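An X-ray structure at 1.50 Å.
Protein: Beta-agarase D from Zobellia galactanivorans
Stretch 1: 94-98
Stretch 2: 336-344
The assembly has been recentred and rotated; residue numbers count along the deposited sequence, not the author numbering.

Stretch 1 (94-98) WASRI
Stretch 2, residues 336-344: RSPNAAEMA

Arg-97 joins the two stretches through a forked pair of hydrogen bonds to one carbonyl: its NH1 donates to Pro-338 O at 2.8 Å (N-H...O 145°) and its NH2 to the same Pro-338 O at 2.9 Å (141°). The acceptor lies at the guanidinium edge, near its plane, so both terminal nitrogens can reach it. To get there Arg-97 leaves an extended backbone (phi/psi -132/145) with CA-to-CB pointing toward stretch 2, chi1 m (-64°), chi2 off-well at -139°, chi3 t and chi4 92°; NE and NH2 also bond elsewhere in the structure. Ser-337 and Pro-338, both extended (-56/159 and -56/145), lead into that carbonyl; Ser-337 CB lies near the guanidinium plane, 3.7 Å from Arg-97 NH2, and Pro-338 CD, well out of that plane, is also 3.7 Å from Arg-97 NH2. Beyond them the chain turns into a short, weakly bonded helix, about 340-343. Asn-339 (-100/174, chi1 p, chi2 47°) is its N-cap: OD1 accepts from Glu-342 N at 2.9 Å, while Asn-339 N donates to Glu-342 OE1 at 2.9 Å, with Glu-342 in m, t, -5°. Met-343 N to Asn-339 O (3.0 Å) closes the first turn. Met-343 (-70/-13) points toward stretch 1 with chi1 m (-81°), chi2 m (-66°) and chi3 -29°, a flexible thioether arm laid against the strand: its CE sits 3.6 Å from Ala-95 O and 3.6 Å from Ser-96 CA, and its CG 4.0 Å from Arg-97 NH1, oblique to the guanidinium. Stretch 1 is extended throughout, Trp-94 to Ser-96 being strand. The nearest CA pair is Ser-96 and Met-343, 7.0 Å apart. Small, buried Ala-95 points toward stretch 2, whereas Ser-96 (chi1 p) points away, its OG bonded elsewhere. The contact buries 235 Å² in all, mostly on Arg-97 and Met-343.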

ATOM      1  N   TRP A  94       4.012  15.168  -1.364  1.00  5.89           N
ATOM      2  CA  TRP A  94       5.467  15.211  -1.424  1.00  6.34           C
ATOM      3  C   TRP A  94       6.129  15.113  -0.071  1.00  6.13           C
ATOM      4  O   TRP A  94       5.463  15.060   0.965  1.00  7.00           O
ATOM      5  CB  TRP A  94       5.940  16.465  -2.170  1.00  6.34           C
ATOM      6  CG  TRP A  94       5.610  17.769  -1.538  1.00  7.58           C
ATOM      7  CD1 TRP A  94       6.433  18.520  -0.751  1.00  8.66           C
ATOM      8  CD2 TRP A  94       4.391  18.505  -1.676  1.00  7.80           C
ATOM      9  NE1 TRP A  94       5.804  19.696  -0.386  1.00  8.98           N
ATOM     10  CE2 TRP A  94       4.546  19.705  -0.937  1.00  8.26           C
ATOM     11  CE3 TRP A  94       3.184  18.274  -2.357  1.00  7.94           C
ATOM     12  CZ2 TRP A  94       3.532  20.658  -0.840  1.00  7.99           C
ATOM     13  CZ3 TRP A  94       2.163  19.233  -2.250  1.00  8.01           C
ATOM     14  CH2 TRP A  94       2.357  20.411  -1.502  1.00  8.16           C
ATOM     15  N   ALA A  95       7.458  15.067  -0.116  1.00  6.03           N
ATOM     16  CA  ALA A  95       8.284  15.018   1.068  1.00  6.45           C
ATOM     17  C   ALA A  95       9.283  16.156   1.027  1.00  7.18           C
ATOM     18  O   ALA A  95       9.671  16.606  -0.061  1.00  7.43           O
ATOM     19  CB  ALA A  95       9.015  13.686   1.106  1.00  7.11           C
ATOM     20  N   SER A  96       9.702  16.592   2.213  1.00  6.45           N
ATOM     21  CA  SER A  96      10.754  17.598   2.339  1.00  6.56           C
ATOM     22  C   SER A  96      11.447  17.421   3.680  1.00  7.01           C
ATOM     23  O   SER A  96      10.979  16.654   4.528  1.00  7.32           O
ATOM     24  CB  SER A  96      10.173  19.015   2.245  1.00  7.18           C
ATOM     25  OG  SER A  96       9.407  19.312   3.413  1.00  6.51           O
ATOM     26  N   ARG A  97      12.563  18.126   3.873  1.00  7.31           N
ATOM     27  CA  ARG A  97      13.232  18.128   5.165  1.00  8.02           C
ATOM     28  C   ARG A  97      13.550  19.550   5.586  1.00  7.60           C
ATOM     29  O   ARG A  97      13.893  20.397   4.744  1.00  8.76           O
ATOM     30  CB  ARG A  97      14.534  17.324   5.098  1.00  8.34           C
ATOM     31  CG  ARG A  97      14.350  15.843   4.801  1.00 10.04           C
ATOM     32  CD  ARG A  97      15.287  15.020   5.667  1.00 12.25           C
ATOM     33  NE  ARG A  97      15.176  13.578   5.459  1.00 12.61           N
ATOM     34  CZ  ARG A  97      15.914  12.888   4.604  1.00 12.07           C
ATOM     35  NH1 ARG A  97      16.809  13.503   3.831  1.00 11.89           N
ATOM     36  NH2 ARG A  97      15.765  11.573   4.528  1.00 11.48           N
ATOM     37  N   ILE A  98      13.470  19.790   6.890  1.00  7.33           N
ATOM     38  CA  ILE A  98      13.855  21.069   7.493  1.00  8.06           C
ATOM     39  C   ILE A  98      15.281  20.911   8.025  1.00  8.27           C
ATOM     40  O   ILE A  98      15.563  19.925   8.722  1.00  8.14           O
ATOM     41  CB  ILE A  98      12.879  21.433   8.643  1.00  7.64           C
ATOM     42  CG1 ILE A  98      11.539  21.957   8.094  1.00  8.66           C
ATOM     43  CG2 ILE A  98      13.510  22.454   9.605  1.00  8.82           C
ATOM     44  CD1 ILE A  98      11.595  23.322   7.390  1.00 10.35           C
ATOM     45  N   ARG A 336      18.874   4.026   3.787  1.00  8.54           N
ATOM     46  CA  ARG A 336      18.322   4.019   2.437  1.00  9.79           C
ATOM     47  C   ARG A 336      17.408   5.211   2.145  1.00 10.31           C
ATOM     48  O   ARG A 336      17.191   5.514   0.978  1.00 12.23           O
ATOM     49  CB  ARG A 336      17.699   2.670   2.060  1.00  8.97           C
ATOM     50  CG  ARG A 336      18.778   1.595   1.812  1.00  9.44           C
ATOM     51  CD  ARG A 336      18.192   0.348   1.145  1.00  9.57           C
ATOM     52  NE  ARG A 336      17.285  -0.287   2.087  1.00 10.59           N
ATOM     53  CZ  ARG A 336      17.643  -1.202   2.988  1.00 10.61           C
ATOM     54  NH1 ARG A 336      18.903  -1.648   3.070  1.00 12.02           N
ATOM     55  NH2 ARG A 336      16.730  -1.668   3.811  1.00 10.51           N
ATOM     56  N   SER A 337      16.942   5.917   3.191  1.00 10.05           N
ATOM     57  CA  SER A 337      16.165   7.177   3.071  1.00 10.89           C
ATOM     58  C   SER A 337      16.902   8.218   2.264  1.00 10.67           C
ATOM     59  O   SER A 337      18.130   8.176   2.204  1.00 10.59           O
ATOM     60  CB  SER A 337      15.980   7.886   4.423  1.00 11.79           C
ATOM     61  OG  SER A 337      15.644   7.057   5.497  1.00 15.67           O
ATOM     62  N   PRO A 338      16.170   9.201   1.716  1.00 10.08           N
ATOM     63  CA  PRO A 338      16.796  10.213   0.848  1.00 11.15           C
ATOM     64  C   PRO A 338      17.950  10.966   1.481  1.00 10.97           C
ATOM     65  O   PRO A 338      17.948  11.219   2.690  1.00 10.76           O
ATOM     66  CB  PRO A 338      15.649  11.172   0.543  1.00 11.50           C
ATOM     67  CG  PRO A 338      14.439  10.286   0.599  1.00 11.77           C
ATOM     68  CD  PRO A 338      14.708   9.397   1.786  1.00 10.55           C
ATOM     69  N   ASN A 339      18.939  11.300   0.656  1.00 10.78           N
ATOM     70  CA  ASN A 339      19.996  12.180   1.103  1.00 10.77           C
ATOM     71  C   ASN A 339      19.766  13.608   0.620  1.00 10.82           C
ATOM     72  O   ASN A 339      18.838  13.886  -0.146  1.00 10.78           O
ATOM     73  CB  ASN A 339      21.354  11.646   0.680  1.00 12.02           C
ATOM     74  CG  ASN A 339      21.478  11.436  -0.838  1.00  8.88           C
ATOM     75  OD1 ASN A 339      21.114  12.306  -1.642  1.00  8.31           O
ATOM     76  ND2 ASN A 339      22.033  10.282  -1.232  1.00  7.95           N
ATOM     77  N   ALA A 340      20.612  14.525   1.078  1.00 10.44           N
ATOM     78  CA  ALA A 340      20.418  15.937   0.769  1.00 10.64           C
ATOM     79  C   ALA A 340      20.453  16.239  -0.726  1.00 11.20           C
ATOM     80  O   ALA A 340      19.640  17.020  -1.223  1.00 12.04           O
ATOM     81  CB  ALA A 340      21.431  16.795   1.533  1.00 11.32           C
ATOM     82  N   ALA A 341      21.387  15.627  -1.460  1.00 10.15           N
ATOM     83  CA  ALA A 341      21.478  15.834  -2.898  1.00 10.18           C
ATOM     84  C   ALA A 341      20.192  15.408  -3.608  1.00 10.51           C
ATOM     85  O   ALA A 341      19.682  16.127  -4.471  1.00 11.25           O
ATOM     86  CB  ALA A 341      22.718  15.101  -3.475  1.00 10.38           C
ATOM     87  N   GLU A 342      19.657  14.242  -3.242  1.00 10.44           N
ATOM     88  CA  GLU A 342      18.402  13.768  -3.823  1.00 10.15           C
ATOM     89  C   GLU A 342      17.241  14.695  -3.511  1.00 11.66           C
ATOM     90  O   GLU A 342      16.388  14.913  -4.355  1.00 11.38           O
ATOM     91  CB  GLU A 342      18.092  12.370  -3.303  1.00  9.76           C
ATOM     92  CG  GLU A 342      18.990  11.282  -3.871  1.00  8.25           C
ATOM     93  CD  GLU A 342      19.029  10.028  -3.001  1.00  8.73           C
ATOM     94  OE1 GLU A 342      18.437  10.023  -1.898  1.00  8.00           O
ATOM     95  OE2 GLU A 342      19.694   9.051  -3.401  1.00  8.41           O
ATOM     96  N   MET A 343      17.217  15.228  -2.289  1.00 13.06           N
ATOM     97  CA  MET A 343      16.146  16.121  -1.851  1.00 14.69           C
ATOM     98  C   MET A 343      16.198  17.478  -2.538  1.00 15.16           C
ATOM     99  O   MET A 343      15.234  18.242  -2.468  1.00 16.50           O
ATOM    100  CB  MET A 343      16.177  16.312  -0.337  1.00 14.79           C
ATOM    101  CG  MET A 343      15.532  15.194   0.446  1.00 16.85           C
ATOM    102  SD  MET A 343      13.726  15.025   0.219  1.00 22.92           S
ATOM    103  CE  MET A 343      13.222  16.689  -0.148  1.00 25.15           C
ATOM    104  N   ALA A 344      17.306  17.776  -3.209  1.00 15.78           N
ATOM    105  CA  ALA A 344      17.410  18.987  -4.016  1.00 16.50           C
ATOM    106  C   ALA A 344      16.565  18.944  -5.294  1.00 17.02           C
ATOM    107  O   ALA A 344      16.302  19.981  -5.901  1.00 18.04           O
ATOM    108  CB  ALA A 344      18.863  19.290  -4.335  1.00 16.71           C
TER